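Local coordinates for ethanolamine kinase Pv091845 (Plasmodium vivax, PDB 2QG7) that phosphorylates ethanolamine, the first of three steps from ethanolamine to phosphatidylethanolamine, as a member of the choline/ethanolamine kinase family, at the interface of chains A and B. Coordinates in Å, arbitrary orientation; residue numbers count along the deposited sequence, not the author numbering. Chains: chain A/B, ethanolamine kinase Pv091845.

Contact 1: the interface of chains A and B. Residues chain A 415, 450, 452, 455-456; chain B 257-259, 262.
A:Arg455, at the end of the short helix 452-455, meets B:Phe257 in the dense part of the interface between the two deposited copies, which may not be a biological dimer. Its NE gives a hydrogen bond to the backbone O of B:Phe257 at 2.8 Å, with 162° at the hydrogen; the acceptor lies in the guanidinium plane and the donor sits nearly along the C=O axis. The same NE rides over the centre of the B:Phe257 ring, 3.7 Å from the centroid, a cation-pi contact in which guanidinium and ring planes differ by 24°. Bends at chi2 and chi3 (the latter -97°) fold the arginine back so that one nitrogen serves both carbonyl and ring. CD1 of A:Ile415 touches the ring's far rim, 3.9 Å from CE2 of B:Phe257. The other side is looser and wetter. There ND2 of B:Asn262 lies 2.7 Å from water 1, and the same water reaches O of A:Cys450 and O of B:Ala259, bridging the chains. Carboxylate OD2 of B:Asp258 comes 3.5 Å from CB of A:Ser456, a contact to carbon, while that serine's hydroxyl turns back into its own chain: OG of A:Ser456 donates to O of A:Pro452 at 2.8 Å.

Contact 2: the interface of chains A and B. Residues chain A 266-268; chain B 266-268.
Backbone O of A:Leu266 accepts the shortest bond across the contact, 2.6 Å from N of B:Asp268, with 168° at the hydrogen. It belongs to a minimal antiparallel beta bridge, in which A:Ile267 pairs with B:Ile267 around the local two-fold axis of the dimeric assembly. The reciprocal bond, from N of A:Asp268 to O of B:Leu266, measures 2.8 Å but is more bent, 144° at the hydrogen, and its donor stands above the carbonyl plane. The two halves therefore match in pairing but differ in bond geometry. Main-chain groups make both bonds, so the pairing itself reads no side-chain identity.

Side chains flank the bridge. A:Leu266 and B:Ile267 run alongside each other in a common direction, with leucine CD1 3.9 Å from the CG2 branch of the isoleucine. The CG2 of B:Ile267 is anti to the backbone N while CG1 is anti to the carbonyl carbon (chi1 -57°), which turns the short methyl branch toward the partner. The exchanged pair, B:Leu266 CD1 and A:Ile267 CG2, is slightly wider at 4.1 Å.

The two aspartates meet through their carbons, with CB of A:Asp268 3.9 Å from CA of B:Asp268. Their carboxylates come near without touching: OD2 of A:Asp268 is 4.6 Å from OD1 of B:Asp268. If both are ionised, that proximity would probably be mildly unfavourable and might raise the proton affinity of one of them.

Contact 3: the interface of chains A and B. Residues chain A 257-259, 262; chain B 278, 450, 452, 455.
The A:Phe257 ring carries CD of B:Arg455 on one face, 3.4 Å above its plane and offset toward the rim, and has OE1 of B:Glu278 at its edge, in the ring plane. This arginine-on-aromatic CH-pi contact belongs to the two-fold interface of the deposited pair, a choline/ethanolamine kinase family protein. The ring and guanidinium planes differ by 24°, whereas the carboxylate of B:Glu278, from helix 269-284, stands at 75° to the ring. Its OE2 comes 3.2 Å from CD1 of A:Phe257 and its CD 3.6 Å from CE1, so the acid meets the ring's hydrogen-bearing rim.

NH2 of B:Arg455 donates to O of A:Phe257 at 2.7 Å, with the acceptor almost in the guanidinium plane. The chain bends at chi2 (-84°) but runs extended at chi3, which lays CD over the ring and carries the terminal nitrogen on to the carbonyl. NH2 also passes OD1 of A:Asn262 at 3.2 Å, with amide and guanidinium planes well turned from each other.

Water fills in beside the arginine. Water 2 joins O of B:Cys450, at 2.6 Å, to O of A:Ala259. Water 3 contacts O of A:Asn262 and lies 3.2 Å from NH1 of B:Arg455.

Contact 1: the interface of chains A and B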
loop_
_atom_site.group_PDB
_atom_site.type_symbol
_atom_site.label_atom_id
_atom_site.label_comp_id
_atom_site.label_asym_id
_atom_site.label_seq_id
_atom_site.Cartn_x
_atom_site.Cartn_y
_atom_site.Cartn_z
ATOM N N ILE A 415 -4.486 8.593 14.882
ATOM C CA ILE A 415 -5.566 8.642 13.914
ATOM C C ILE A 415 -5.681 10.000 13.221
ATOM O O ILE A 415 -5.882 10.082 12.013
ATOM C CB ILE A 415 -6.937 8.301 14.552
ATOM C CG1 ILE A 415 -6.916 6.929 15.241
ATOM C CG2 ILE A 415 -8.006 8.243 13.494
ATOM C CD1 ILE A 415 -8.091 6.767 16.299
ATOM N N CYS A 450 -8.772 3.777 10.236
ATOM C CA CYS A 450 -9.903 2.886 10.539
ATOM C C CYS A 450 -9.451 1.551 11.104
ATOM O O CYS A 450 -10.293 0.734 11.462
ATOM C CB CYS A 450 -10.703 2.587 9.291
ATOM S SG CYS A 450 -11.465 4.012 8.518
ATOM N N PRO A 452 -7.986 -1.266 13.569
ATOM C CA PRO A 452 -7.993 -1.478 15.015
ATOM C C PRO A 452 -6.677 -1.141 15.730
ATOM O O PRO A 452 -6.706 -0.695 16.904
ATOM C CB PRO A 452 -8.236 -2.986 15.141
ATOM C CG PRO A 452 -8.985 -3.359 13.894
ATOM C CD PRO A 452 -8.427 -2.467 12.830
ATOM N N ARG A 455 -7.060 2.485 16.297
ATOM C CA ARG A 455 -8.302 2.864 16.969
ATOM C C ARG A 455 -8.369 2.370 18.412
ATOM O O ARG A 455 -9.097 2.948 19.250
ATOM C CB ARG A 455 -9.538 2.326 16.231
ATOM C CG ARG A 455 -9.703 2.845 14.845
ATOM C CD ARG A 455 -10.372 4.227 14.777
ATOM N NE ARG A 455 -11.789 4.054 14.507
ATOM C CZ ARG A 455 -12.442 4.561 13.470
ATOM N NH1 ARG A 455 -13.732 4.342 13.368
ATOM N NH2 ARG A 455 -11.834 5.290 12.549
ATOM N N SER A 456 -7.632 1.294 18.690
ATOM C CA SER A 456 -7.663 0.652 19.994
ATOM C C SER A 456 -6.742 1.340 20.987
ATOM O O SER A 456 -6.751 1.026 22.167
ATOM C CB SER A 456 -7.353 -0.839 19.868
ATOM O OG SER A 456 -5.996 -1.018 19.560
ATOM N N PHE B 257 -15.729 1.357 18.283
ATOM C CA PHE B 257 -14.797 2.281 17.688
ATOM C C PHE B 257 -13.559 1.573 17.108
ATOM O O PHE B 257 -12.911 2.093 16.211
ATOM C CB PHE B 257 -14.369 3.308 18.766
ATOM C CG PHE B 257 -13.500 4.429 18.255
ATOM C CD1 PHE B 257 -14.031 5.431 17.459
ATOM C CD2 PHE B 257 -12.152 4.474 18.573
ATOM C CE1 PHE B 257 -13.219 6.460 16.981
ATOM C CE2 PHE B 257 -11.339 5.503 18.113
ATOM C CZ PHE B 257 -11.878 6.488 17.311
ATOM N N ASP B 258 -13.216 0.405 17.615
ATOM C CA ASP B 258 -11.982 -0.249 17.163
ATOM C C ASP B 258 -12.198 -1.611 16.481
ATOM O O ASP B 258 -11.293 -2.461 16.449
ATOM C CB ASP B 258 -11.013 -0.384 18.333
ATOM C CG ASP B 258 -11.522 -1.338 19.402
ATOM O OD1 ASP B 258 -12.761 -1.417 19.610
ATOM O OD2 ASP B 258 -10.678 -2.018 20.025
ATOM N N ALA B 259 -13.392 -1.808 15.935
ATOM C CA ALA B 259 -13.751 -3.037 15.230
ATOM C C ALA B 259 -13.174 -3.106 13.812
ATOM O O ALA B 259 -12.933 -2.079 13.147
ATOM C CB ALA B 259 -15.261 -3.186 15.189
ATOM N N ASN B 262 -14.862 -1.256 10.581
ATOM C CA ASN B 262 -14.870 0.204 10.457
ATOM C C ASN B 262 -14.335 0.722 9.124
ATOM O O ASN B 262 -14.670 1.834 8.716
ATOM C CB ASN B 262 -14.105 0.874 11.608
ATOM C CG ASN B 262 -14.908 0.932 12.895
ATOM O OD1 ASN B 262 -16.063 1.310 12.911
ATOM N ND2 ASN B 262 -14.280 0.557 13.982
HETATM O O HOH W 1 -11.604 0.165 13.914
#

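Contact 2: the interface of chains A and B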
loop_
_atom_site.group_PDB
_atom_site.type_symbol
_atom_site.label_atom_id
_atom_site.label_comp_id
_atom_site.label_asym_id
_atom_site.label_seq_id
_atom_site.Cartn_x
_atom_site.Cartn_y
_atom_site.Cartn_z
ATOM N N LEU A 266 -15.730 6.980 -4.273
ATOM C CA LEU A 266 -15.864 5.685 -3.597
ATOM C C LEU A 266 -15.752 5.873 -2.079
ATOM O O LEU A 266 -16.265 5.056 -1.299
ATOM C CB LEU A 266 -14.809 4.681 -4.109
ATOM C CG LEU A 266 -14.992 3.213 -3.679
ATOM C CD1 LEU A 266 -16.335 2.560 -4.170
ATOM C CD2 LEU A 266 -13.810 2.355 -4.122
ATOM N N ILE A 267 -15.082 6.952 -1.663
ATOM C CA ILE A 267 -15.001 7.330 -0.249
ATOM C C ILE A 267 -16.326 7.938 0.188
ATOM O O ILE A 267 -16.758 8.922 -0.397
ATOM C CB ILE A 267 -13.855 8.315 0.025
ATOM C CG1 ILE A 267 -12.525 7.740 -0.440
ATOM C CG2 ILE A 267 -13.822 8.692 1.510
ATOM C CD1 ILE A 267 -11.430 8.802 -0.669
ATOM N N ASP A 268 -16.969 7.322 1.190
ATOM C CA ASP A 268 -18.115 7.927 1.889
ATOM C C ASP A 268 -17.692 9.154 2.723
ATOM O O ASP A 268 -17.024 9.021 3.783
ATOM C CB ASP A 268 -18.817 6.906 2.784
ATOM C CG ASP A 268 -20.233 7.334 3.160
ATOM O OD1 ASP A 268 -20.611 8.513 2.958
ATOM O OD2 ASP A 268 -20.983 6.497 3.675
ATOM N N LEU B 266 -16.107 3.612 5.708
ATOM C CA LEU B 266 -15.437 4.638 4.925
ATOM C C LEU B 266 -15.717 4.523 3.392
ATOM O O LEU B 266 -15.513 5.485 2.638
ATOM C CB LEU B 266 -13.934 4.568 5.238
ATOM C CG LEU B 266 -13.022 5.680 4.688
ATOM C CD1 LEU B 266 -13.356 7.089 5.291
ATOM C CD2 LEU B 266 -11.569 5.276 4.978
ATOM N N ILE B 267 -16.186 3.352 2.945
ATOM C CA ILE B 267 -16.490 3.109 1.545
ATOM C C ILE B 267 -17.943 3.432 1.282
ATOM O O ILE B 267 -18.819 2.938 1.998
ATOM C CB ILE B 267 -16.197 1.618 1.111
ATOM C CG1 ILE B 267 -14.732 1.231 1.374
ATOM C CG2 ILE B 267 -16.487 1.443 -0.387
ATOM C CD1 ILE B 267 -14.533 -0.242 1.570
ATOM N N ASP B 268 -18.207 4.230 0.245
ATOM C CA ASP B 268 -19.601 4.508 -0.160
ATOM C C ASP B 268 -20.141 3.332 -0.971
ATOM O O ASP B 268 -19.767 3.134 -2.131
ATOM C CB ASP B 268 -19.709 5.812 -0.957
ATOM C CG ASP B 268 -21.141 6.343 -1.046
ATOM O OD1 ASP B 268 -22.095 5.635 -0.672
ATOM O OD2 ASP B 268 -21.334 7.493 -1.488
#

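Contact 3: the interface of chains A and B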
loop_
_atom_site.group_PDB
_atom_site.type_symbol
_atom_site.label_atom_id
_atom_site.label_comp_id
_atom_site.label_asym_id
_atom_site.label_seq_id
_atom_site.Cartn_x
_atom_site.Cartn_y
_atom_site.Cartn_z
ATOM N N PHE A 257 -15.084 9.101 -16.627
ATOM C CA PHE A 257 -14.841 7.727 -16.189
ATOM C C PHE A 257 -13.367 7.431 -15.798
ATOM O O PHE A 257 -13.115 6.585 -14.945
ATOM C CB PHE A 257 -15.335 6.779 -17.304
ATOM C CG PHE A 257 -15.175 5.311 -16.998
ATOM C CD1 PHE A 257 -16.057 4.659 -16.163
ATOM C CD2 PHE A 257 -14.130 4.587 -17.552
ATOM C CE1 PHE A 257 -15.874 3.320 -15.896
ATOM C CE2 PHE A 257 -13.966 3.258 -17.265
ATOM C CZ PHE A 257 -14.833 2.635 -16.446
ATOM N N ASP A 258 -12.401 8.124 -16.388
ATOM C CA ASP A 258 -11.003 7.871 -16.029
ATOM C C ASP A 258 -10.235 9.053 -15.392
ATOM O O ASP A 258 -9.000 9.104 -15.444
ATOM C CB ASP A 258 -10.226 7.338 -17.245
ATOM C CG ASP A 258 -10.039 8.392 -18.319
ATOM O OD1 ASP A 258 -11.042 9.073 -18.658
ATOM O OD2 ASP A 258 -8.893 8.560 -18.785
ATOM N N ALA A 259 -10.957 9.983 -14.775
ATOM C CA ALA A 259 -10.316 11.148 -14.140
ATOM C C ALA A 259 -9.827 10.781 -12.755
ATOM O O ALA A 259 -10.281 9.783 -12.159
ATOM C CB ALA A 259 -11.265 12.340 -14.050
ATOM N N ASN A 262 -12.181 10.089 -9.318
ATOM C CA ASN A 262 -13.144 8.973 -9.131
ATOM C C ASN A 262 -12.914 8.171 -7.854
ATOM O O ASN A 262 -13.831 7.536 -7.340
ATOM C CB ASN A 262 -13.134 8.029 -10.334
ATOM C CG ASN A 262 -13.935 8.562 -11.536
ATOM O OD1 ASN A 262 -13.389 8.652 -12.630
ATOM N ND2 ASN A 262 -15.211 8.884 -11.338
ATOM N N GLU B 278 -21.834 -0.716 -13.472
ATOM C CA GLU B 278 -21.110 -0.136 -14.610
ATOM C C GLU B 278 -20.048 -1.067 -15.235
ATOM O O GLU B 278 -19.861 -1.069 -16.462
ATOM C CB GLU B 278 -20.431 1.169 -14.186
ATOM C CG GLU B 278 -19.918 2.006 -15.336
ATOM C CD GLU B 278 -19.316 3.346 -14.905
ATOM O OE1 GLU B 278 -18.949 3.504 -13.712
ATOM O OE2 GLU B 278 -19.174 4.253 -15.774
ATOM N N CYS B 450 -10.465 2.341 -9.279
ATOM C CA CYS B 450 -10.767 3.752 -9.562
ATOM C C CYS B 450 -9.617 4.454 -10.242
ATOM O O CYS B 450 -9.779 5.607 -10.625
ATOM C CB CYS B 450 -11.091 4.498 -8.263
ATOM S SG CYS B 450 -12.470 3.785 -7.384
ATOM N N PRO B 452 -6.897 5.908 -12.897
ATOM C CA PRO B 452 -6.857 6.253 -14.321
ATOM C C PRO B 452 -6.133 5.244 -15.203
ATOM O O PRO B 452 -6.615 4.925 -16.300
ATOM C CB PRO B 452 -6.097 7.583 -14.317
ATOM C CG PRO B 452 -6.531 8.225 -13.041
ATOM C CD PRO B 452 -6.416 7.058 -12.082
ATOM N N ARG B 455 -8.747 2.661 -15.571
ATOM C CA ARG B 455 -10.024 3.121 -16.111
ATOM C C ARG B 455 -9.906 3.568 -17.587
ATOM O O ARG B 455 -10.882 3.519 -18.318
ATOM C CB ARG B 455 -10.556 4.285 -15.271
ATOM C CG ARG B 455 -11.088 3.925 -13.916
ATOM C CD ARG B 455 -12.516 3.479 -14.010
ATOM N NE ARG B 455 -13.175 3.348 -12.721
ATOM C CZ ARG B 455 -13.915 4.300 -12.137
ATOM N NH1 ARG B 455 -14.478 4.079 -10.968
ATOM N NH2 ARG B 455 -14.091 5.488 -12.705
HETATM O O HOH W 2 -10.387 6.975 -12.782
HETATM O O HOH W 3 -15.391 5.723 -8.393
#

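Contacts 1 and 3 are two-fold twins, with C-alpha centres about 29 Å apart, and contact 2 lies between them, about 16 Å from contact 1 and 15 Å from contact 3. Each chain lends the 257-262 segment to one end and residues 450-455 to the other. In chain A, helix 262-266 links contact 3 directly to contact 2. The twins are similar but not identical in their arginine conformation. The three patches lie in a row along the interface, consistent with a dimer, although the structure alone does not prove one in solution.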